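Side-chain contact in second substrate binding domain of putative amino acid ABC transporter (Streptococcus pneumoniae, PDB 4OEN), which probably captures an amino acid outside the cell and delivers it to the membrane part of an ABC transporter: residues E105-G109 with K110-V114. Residues are numbered along the deposited sequence; the frame is centred on the assembly and turned at random.
Sequences EDLKG and KTVGV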
loop_
_atom_site.group_PDB
_atom_site.type_symbol
_atom_site.label_atom_id
_atom_site.label_comp_id
_atom_site.label_asym_id
_atom_site.label_seq_id
_atom_site.Cartn_x
_atom_site.Cartn_y
_atom_site.Cartn_z
ATOM N N GLU A 105 11.892 -13.796 17.537
ATOM C CA GLU A 105 12.485 -14.868 18.335
ATOM C C GLU A 105 11.424 -15.870 18.796
ATOM O O GLU A 105 11.701 -17.067 18.917
ATOM C CB GLU A 105 13.222 -14.293 19.552
ATOM C CG GLU A 105 14.550 -13.606 19.230
ATOM C CD GLU A 105 14.392 -12.169 18.749
ATOM O OE1 GLU A 105 13.251 -11.656 18.715
ATOM O OE2 GLU A 105 15.424 -11.550 18.401
ATOM N N ASP A 106 10.204 -15.386 19.042
ATOM C CA ASP A 106 9.113 -16.273 19.466
ATOM C C ASP A 106 8.709 -17.265 18.374
ATOM O O ASP A 106 8.011 -18.247 18.645
ATOM C CB ASP A 106 7.886 -15.462 19.884
ATOM C CG ASP A 106 8.062 -14.777 21.230
ATOM O OD1 ASP A 106 8.986 -15.152 21.984
ATOM O OD2 ASP A 106 7.253 -13.871 21.544
ATOM N N LEU A 107 9.150 -17.003 17.151
ATOM C CA LEU A 107 8.796 -17.843 16.020
ATOM C C LEU A 107 9.688 -19.065 15.894
ATOM O O LEU A 107 9.487 -19.870 14.987
ATOM C CB LEU A 107 8.860 -17.042 14.711
ATOM C CG LEU A 107 7.811 -15.939 14.582
ATOM C CD1 LEU A 107 8.128 -15.117 13.339
ATOM C CD2 LEU A 107 6.439 -16.591 14.487
ATOM N N LYS A 108 10.684 -19.207 16.766
ATOM C CA LYS A 108 11.588 -20.350 16.656
ATOM C C LYS A 108 10.798 -21.657 16.692
ATOM O O LYS A 108 10.042 -21.905 17.631
ATOM C CB LYS A 108 12.631 -20.328 17.775
ATOM C CG LYS A 108 13.777 -21.322 17.596
ATOM C CD LYS A 108 14.800 -21.161 18.716
ATOM C CE LYS A 108 15.953 -22.130 18.547
ATOM N NZ LYS A 108 15.464 -23.535 18.529
ATOM N N GLY A 109 10.939 -22.463 15.644
ATOM C CA GLY A 109 10.256 -23.742 15.574
ATOM C C GLY A 109 8.823 -23.657 15.080
ATOM O O GLY A 109 8.207 -24.680 14.799
ATOM N N LYS A 110 8.289 -22.436 14.998
ATOM C CA LYS A 110 6.940 -22.197 14.503
ATOM C C LYS A 110 6.914 -22.173 12.976
ATOM O O LYS A 110 7.957 -22.166 12.316
ATOM C CB LYS A 110 6.397 -20.858 15.022
ATOM C CG LYS A 110 6.454 -20.662 16.509
ATOM C CD LYS A 110 5.516 -21.589 17.217
ATOM C CE LYS A 110 5.441 -21.270 18.713
ATOM N NZ LYS A 110 4.682 -22.350 19.394
ATOM N N THR A 111 5.717 -22.120 12.412
ATOM C CA THR A 111 5.579 -22.084 10.962
ATOM C C THR A 111 4.883 -20.801 10.540
ATOM O O THR A 111 3.806 -20.481 11.043
ATOM C CB THR A 111 4.795 -23.284 10.436
ATOM O OG1 THR A 111 5.508 -24.491 10.728
ATOM C CG2 THR A 111 4.604 -23.166 8.935
ATOM N N VAL A 112 5.513 -20.071 9.627
ATOM C CA VAL A 112 4.980 -18.801 9.143
ATOM C C VAL A 112 4.534 -18.938 7.691
ATOM O O VAL A 112 5.303 -19.410 6.872
ATOM C CB VAL A 112 6.023 -17.672 9.237
ATOM C CG1 VAL A 112 5.392 -16.356 8.779
ATOM C CG2 VAL A 112 6.555 -17.539 10.673
ATOM N N GLY A 113 3.297 -18.536 7.389
ATOM C CA GLY A 113 2.799 -18.496 6.021
ATOM C C GLY A 113 3.193 -17.237 5.265
ATOM O O GLY A 113 3.350 -16.160 5.851
ATOM N N VAL A 114 3.350 -17.372 3.950
ATOM C CA VAL A 114 3.684 -16.227 3.118
ATOM C C VAL A 114 3.229 -16.482 1.683
ATOM O O VAL A 114 3.106 -17.636 1.268
ATOM C CB VAL A 114 5.195 -15.919 3.169
ATOM C CG1 VAL A 114 6.007 -16.913 2.347
ATOM C CG2 VAL A 114 5.480 -14.475 2.740
HETATM O O HOH W 1 6.072 -25.477 13.211
#
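L107 and V112 meet through methyl groups where the chain doubles back from a short 3-10 turn into a strand. Both methyls at the fork of L107, CD1 and CD2, sit against the same branch of the valine, with CD1 of L107 3.9 Å from CG2 of V112, and the two side chains cross at about a right angle. V112 offers that branch because its other methyl, CG1, lies anti to the backbone N (chi1 -177°), leaving CG2 beside the N and facing the leucine.

The reversal that brings them together is a type II beta turn from L107 to K110. It is closed by a backbone bond in which N of K110 donates to O of L107 at 2.8 Å. G109 takes the third position of the turn with the positive phi (83°) usual there.

K110 lays the start of its side chain over the carbonyls of the 3-10 turn: CB is 3.2 Å from O of L107, and CG lies 3.6 Å from O of D106. A bend at chi2 (-68°) then takes the chain past the D106 carbonyl, and the ammonium end leads away from the turn. On the strand side, one water bridges O of G109 (2.8 Å) and OG1 of T111 (2.7 Å), tying the turn to the first residue of the strand.

D106 turns its carboxylate back to the amide of A102, while S103 OG accepts from the D106 amide. Beyond the turn, L107 also packs on I101 and Y133, and V112 reaches L124 of helix 119-126. Strand 111-115 runs parallel to both 134-138 and 155-159 within the periplasmic binding protein type II fold.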